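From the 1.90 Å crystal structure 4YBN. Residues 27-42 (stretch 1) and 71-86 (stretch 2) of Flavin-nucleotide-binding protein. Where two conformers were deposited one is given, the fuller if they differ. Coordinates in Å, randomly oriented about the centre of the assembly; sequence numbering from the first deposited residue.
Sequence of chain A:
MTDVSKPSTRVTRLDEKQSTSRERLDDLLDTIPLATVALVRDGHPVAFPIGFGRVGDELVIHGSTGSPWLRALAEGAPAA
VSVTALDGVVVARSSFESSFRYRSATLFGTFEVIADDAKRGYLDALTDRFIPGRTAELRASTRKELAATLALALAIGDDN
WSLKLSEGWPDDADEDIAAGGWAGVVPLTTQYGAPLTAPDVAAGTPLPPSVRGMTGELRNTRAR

Stretch 1 (27-42) DLLDTIPLATVALVRD
Stretch 2 71-86: RALAEGAPAAVSVTAL

Each stretch begins in the last part of a helix and then forms a strand; in stretch 1 the strand ends at Arg-41, while in stretch 2 it continues past Leu-86. In stretch 1 the helix runs through Leu-29, Asp-30 is the first residue to leave helical angles (phi/psi -91/6), and strand 34-41 follows a short turn. That turn is held by Thr-31 N to Leu-28 O (2.9 Å), Ile-32 N to Leu-28 O (3.2 Å) and the side-chain bond from Thr-31 OG1 to Asp-27 O (2.5 Å). In stretch 2 helix 71-74 closes in a Schellman motif: Gly-76 has positive phi (109/10), Ala-77 N reaches Ala-72 O at 3.1 Å and Gly-76 N reaches Leu-73 O at 3.0 Å. A CB at position 76 would be jammed against the carbonyl O of Glu-75, so the backbone there calls for glycine. Ala-77 (-59/122) then leads into the strand. Both strands have extended phi/psi, for example Thr-36 -113/129 and Ser-82 -116/133, with Leu-39 the most stretched at -148/178.

The strands are antiparallel, their N-to-C directions 153° apart and their axes 4.6 Å apart at closest approach. Residue numbers across the pair sum to 118: Thr-36 faces Ser-82 (CA-CA 5.1 Å), Val-37 faces Val-81 (CA-CA 4.6 Å) and Ala-38 faces Ala-80 (CA-CA 5.2 Å). Thr-36/Ser-82 and Ala-38/Ala-80 are the hydrogen-bonded pairs, each closed by two bonds. Thr-36 N to Ser-82 O and Ser-82 N to Thr-36 O are both 2.8 Å, at 168° and 175°; Ala-38 N to Ala-80 O and Ala-80 N to Ala-38 O are both 2.9 Å, at 169° and 159°. Between them lies the non-hydrogen-bonded Val-37/Val-81 pair.

Beyond this ladder, water takes over. Water 1 donates to Leu-34 O (2.8 Å) and accepts from Thr-84 N (2.9 Å); water 3 accepts from Val-40 N (3.0 Å) and donates to Pro-78 O (2.7 Å). Each therefore joins backbone groups that do not bond directly.

Thr-36, Ala-38, Ala-80 and Ser-82 share one sheet face. Thr-36 (chi1 m) places OG1 2.7 Å from water 2, which also donates to Ser-82 O (3.2 Å). Val-37 and Val-81, both t, share the other face, with Val-37 CG2 4.2 Å from Val-81 CG2.

Val-83 (t) has the largest covered area, 102 Å². Its CG2 packs on Leu-29 CD2 (3.9 Å) and Ala-35 CB (4.0 Å), while its CG1 meets Ile-32 CB (3.8 Å). Ile-32 (m, m) extends CD1 to Ala-85 CB (3.7 Å), which Leu-28 CD1 (t, p) approaches at 3.8 Å. These are van der Waals contacts between hydrocarbon groups of mostly buried residues, removing apolar surface from water.

At the other end, Leu-39 (p, t) likewise inserts CD1 3.8 Å from both Ala-72 CB and Ala-77 CB. Arg-41 (m, m, p; chi4 -166°) lays one flat guanidinium face over the apolar methyl of Ala-72, CB 3.7 Å from NH1, while NE bonds Val-40 O (2.8 Å) and NH2 weakly bonds water 4 (2.8 Å), which donates to Ala-72 O (2.7 Å).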

# COMPACT_ATOMS: atom_id res chain seq x y z
N ASP A 27 5.50 7.11 -13.59
CA ASP A 27 4.26 7.70 -13.22
C ASP A 27 3.71 7.10 -11.91
O ASP A 27 3.32 7.82 -10.99
CB ASP A 27 3.22 7.53 -14.34
CG ASP A 27 1.95 8.28 -14.03
OD1 ASP A 27 2.00 9.53 -14.01
OD2 ASP A 27 0.89 7.63 -13.78
N LEU A 28 3.78 5.79 -11.78
CA LEU A 28 3.38 5.18 -10.52
C LEU A 28 4.25 5.58 -9.41
O LEU A 28 3.78 6.05 -8.38
CB LEU A 28 3.40 3.68 -10.65
CG LEU A 28 3.03 2.90 -9.38
CD1 LEU A 28 1.66 3.26 -8.93
CD2 LEU A 28 3.17 1.44 -9.62
N LEU A 29 5.58 5.53 -9.62
CA LEU A 29 6.51 5.90 -8.56
C LEU A 29 6.47 7.37 -8.19
O LEU A 29 6.81 7.78 -7.08
CB LEU A 29 7.93 5.52 -8.98
CG LEU A 29 8.24 4.06 -9.22
CD1 LEU A 29 9.64 3.82 -9.63
CD2 LEU A 29 7.88 3.20 -8.01
N ASP A 30 6.01 8.21 -9.11
CA ASP A 30 5.84 9.58 -8.80
C ASP A 30 4.47 9.91 -8.27
O ASP A 30 4.16 11.09 -8.13
CB ASP A 30 6.01 10.39 -10.09
CG ASP A 30 7.46 10.36 -10.57
OD1 ASP A 30 8.35 10.02 -9.74
OD2 ASP A 30 7.68 10.65 -11.77
N THR A 31 3.64 8.92 -8.04
CA THR A 31 2.32 9.12 -7.52
C THR A 31 2.25 8.67 -6.05
O THR A 31 1.75 9.40 -5.22
CB THR A 31 1.30 8.34 -8.36
OG1 THR A 31 1.36 8.78 -9.70
CG2 THR A 31 -0.14 8.57 -7.83
N ILE A 32 2.69 7.46 -5.76
CA ILE A 32 2.51 6.84 -4.44
C ILE A 32 3.76 7.07 -3.65
O ILE A 32 4.80 6.71 -4.14
CB ILE A 32 2.30 5.31 -4.60
CG1 ILE A 32 1.09 5.03 -5.52
CG2 ILE A 32 2.10 4.63 -3.25
CD1 ILE A 32 -0.21 5.52 -4.93
N PRO A 33 3.68 7.63 -2.43
CA PRO A 33 4.87 7.86 -1.63
C PRO A 33 5.30 6.73 -0.69
O PRO A 33 6.33 6.82 -0.05
CB PRO A 33 4.48 9.08 -0.82
CG PRO A 33 3.06 8.88 -0.58
CD PRO A 33 2.49 8.22 -1.79
N LEU A 34 4.51 5.66 -0.61
CA LEU A 34 4.78 4.55 0.29
C LEU A 34 5.28 3.37 -0.50
O LEU A 34 4.72 3.00 -1.54
CB LEU A 34 3.51 4.20 1.05
CG LEU A 34 3.33 2.83 1.66
CD1 LEU A 34 4.30 2.61 2.80
CD2 LEU A 34 1.87 2.68 2.11
N ALA A 35 6.34 2.76 -0.00
CA ALA A 35 6.81 1.50 -0.54
C ALA A 35 6.75 0.45 0.60
O ALA A 35 6.85 0.80 1.79
CB ALA A 35 8.26 1.65 -1.01
N THR A 36 6.63 -0.82 0.24
CA THR A 36 6.79 -1.83 1.20
C THR A 36 8.05 -2.54 0.79
O THR A 36 8.16 -2.96 -0.33
CB THR A 36 5.58 -2.78 1.24
OG1 THR A 36 4.44 -2.01 1.62
CG2 THR A 36 5.80 -3.81 2.24
N VAL A 37 8.96 -2.70 1.73
CA VAL A 37 10.27 -3.29 1.47
C VAL A 37 10.36 -4.64 2.17
O VAL A 37 10.01 -4.78 3.31
CB VAL A 37 11.37 -2.41 2.00
CG1 VAL A 37 12.72 -3.11 1.89
CG2 VAL A 37 11.41 -1.09 1.28
N ALA A 38 10.76 -5.64 1.42
CA ALA A 38 10.91 -7.00 1.90
C ALA A 38 12.37 -7.40 1.84
O ALA A 38 13.07 -7.10 0.85
CB ALA A 38 10.10 -7.91 1.02
N LEU A 39 12.85 -8.08 2.88
CA LEU A 39 14.16 -8.60 2.94
C LEU A 39 14.12 -9.90 3.79
O LEU A 39 13.08 -10.31 4.30
CB LEU A 39 15.11 -7.61 3.54
CG LEU A 39 14.94 -7.18 4.99
CD1 LEU A 39 16.28 -6.78 5.58
CD2 LEU A 39 13.96 -6.01 5.06
N VAL A 40 15.27 -10.54 3.91
CA VAL A 40 15.38 -11.81 4.61
C VAL A 40 16.31 -11.60 5.80
O VAL A 40 17.38 -10.95 5.67
CB VAL A 40 15.96 -12.84 3.68
CG1 VAL A 40 15.99 -14.22 4.31
CG2 VAL A 40 15.16 -12.92 2.37
N ARG A 41 15.87 -12.05 6.96
CA ARG A 41 16.73 -12.14 8.17
C ARG A 41 16.65 -13.54 8.70
O ARG A 41 15.54 -14.07 8.94
CB ARG A 41 16.21 -11.22 9.26
CG ARG A 41 16.16 -9.79 8.83
CD ARG A 41 17.55 -9.13 8.86
NE ARG A 41 18.36 -9.29 7.65
CZ ARG A 41 19.68 -9.03 7.57
NH1 ARG A 41 20.36 -8.68 8.65
NH2 ARG A 41 20.32 -9.16 6.42
N ASP A 42 17.82 -14.17 8.82
CA ASP A 42 17.92 -15.53 9.36
C ASP A 42 16.96 -16.48 8.70
O ASP A 42 16.24 -17.22 9.36
CB ASP A 42 17.77 -15.50 10.88
CG ASP A 42 18.80 -14.55 11.52
OD1 ASP A 42 19.93 -14.44 10.97
OD2 ASP A 42 18.49 -13.88 12.53
N ARG A 71 19.61 -0.55 8.78
CA ARG A 71 20.98 -1.08 8.89
C ARG A 71 21.19 -2.36 8.10
O ARG A 71 22.23 -2.54 7.51
CB ARG A 71 21.39 -1.35 10.34
CG ARG A 71 21.87 -0.14 11.11
CD ARG A 71 22.29 -0.57 12.51
NE ARG A 71 22.49 0.59 13.35
CZ ARG A 71 22.98 0.55 14.59
NH1 ARG A 71 23.32 -0.61 15.13
NH2 ARG A 71 23.14 1.69 15.27
N ALA A 72 20.22 -3.21 8.10
CA ALA A 72 20.29 -4.47 7.37
C ALA A 72 20.41 -4.21 5.91
O ALA A 72 21.25 -4.77 5.22
CB ALA A 72 19.09 -5.34 7.70
N LEU A 73 19.65 -3.24 5.40
CA LEU A 73 19.76 -2.89 4.03
C LEU A 73 21.07 -2.19 3.70
O LEU A 73 21.64 -2.41 2.65
CB LEU A 73 18.62 -1.93 3.66
CG LEU A 73 17.19 -2.54 3.70
CD1 LEU A 73 16.22 -1.38 3.50
CD2 LEU A 73 17.04 -3.54 2.58
N ALA A 74 21.53 -1.33 4.60
CA ALA A 74 22.79 -0.64 4.42
C ALA A 74 23.98 -1.67 4.35
O ALA A 74 24.90 -1.52 3.57
CB ALA A 74 23.04 0.25 5.56
N GLU A 75 23.83 -2.75 5.06
CA GLU A 75 24.85 -3.83 5.10
C GLU A 75 24.71 -4.79 3.93
O GLU A 75 25.49 -5.74 3.81
CB GLU A 75 24.74 -4.58 6.42
CG GLU A 75 25.23 -3.69 7.57
CD GLU A 75 24.94 -4.24 8.99
OE1 GLU A 75 24.47 -5.37 9.19
OE2 GLU A 75 25.13 -3.48 9.96
N GLY A 76 23.77 -4.54 3.02
CA GLY A 76 23.74 -5.28 1.80
C GLY A 76 22.62 -6.29 1.64
O GLY A 76 22.59 -7.01 0.67
N ALA A 77 21.62 -6.32 2.53
CA ALA A 77 20.49 -7.30 2.37
C ALA A 77 19.79 -7.12 1.04
O ALA A 77 19.25 -6.05 0.72
CB ALA A 77 19.50 -7.16 3.53
N PRO A 78 19.74 -8.16 0.24
CA PRO A 78 18.99 -8.08 -1.01
C PRO A 78 17.52 -7.75 -0.67
O PRO A 78 17.05 -8.21 0.33
CB PRO A 78 19.12 -9.47 -1.56
CG PRO A 78 20.40 -9.96 -1.05
CD PRO A 78 20.46 -9.46 0.35
N ALA A 79 16.85 -6.98 -1.50
CA ALA A 79 15.53 -6.44 -1.11
C ALA A 79 14.60 -6.59 -2.25
O ALA A 79 15.02 -6.67 -3.43
CB ALA A 79 15.68 -4.98 -0.81
N ALA A 80 13.32 -6.57 -1.96
CA ALA A 80 12.36 -6.44 -3.01
C ALA A 80 11.45 -5.29 -2.57
O ALA A 80 11.06 -5.24 -1.41
CB ALA A 80 11.62 -7.76 -3.23
N VAL A 81 11.10 -4.38 -3.47
CA VAL A 81 10.39 -3.17 -3.10
C VAL A 81 9.09 -3.19 -3.82
O VAL A 81 9.08 -3.33 -5.04
CB VAL A 81 11.21 -1.94 -3.48
CG1 VAL A 81 10.45 -0.66 -3.19
CG2 VAL A 81 12.48 -1.90 -2.70
N SER A 82 7.98 -3.06 -3.08
CA SER A 82 6.67 -3.06 -3.71
C SER A 82 5.95 -1.74 -3.53
O SER A 82 5.92 -1.14 -2.44
CB SER A 82 5.84 -4.27 -3.10
OG SER A 82 4.51 -4.22 -3.56
N VAL A 83 5.41 -1.26 -4.64
CA VAL A 83 4.70 0.03 -4.69
C VAL A 83 3.38 -0.17 -5.37
O VAL A 83 3.34 -0.61 -6.52
CB VAL A 83 5.50 1.17 -5.41
CG1 VAL A 83 4.72 2.48 -5.36
CG2 VAL A 83 6.85 1.33 -4.69
N THR A 84 2.30 0.19 -4.69
CA THR A 84 0.94 -0.15 -5.14
C THR A 84 -0.04 1.02 -4.99
O THR A 84 -0.07 1.73 -3.97
CB THR A 84 0.45 -1.41 -4.32
OG1 THR A 84 1.27 -2.54 -4.67
CG2 THR A 84 -0.95 -1.78 -4.66
N ALA A 85 -0.78 1.24 -6.05
CA ALA A 85 -1.92 2.13 -6.09
C ALA A 85 -3.18 1.35 -6.29
O ALA A 85 -3.34 0.67 -7.27
CB ALA A 85 -1.75 3.08 -7.23
N LEU A 86 -4.08 1.45 -5.34
CA LEU A 86 -5.43 0.83 -5.42
C LEU A 86 -6.38 1.84 -5.98
O LEU A 86 -6.61 2.85 -5.33
CB LEU A 86 -5.88 0.48 -4.01
CG LEU A 86 -7.26 -0.19 -3.78
CD1 LEU A 86 -7.39 -1.40 -4.64
CD2 LEU A 86 -7.40 -0.58 -2.32
O HOH W 1 2.72 1.13 -2.01
O HOH W 2 3.20 -1.15 -0.67
O HOH W 3 17.60 -10.15 2.08
O HOH W 4 22.23 -7.27 5.81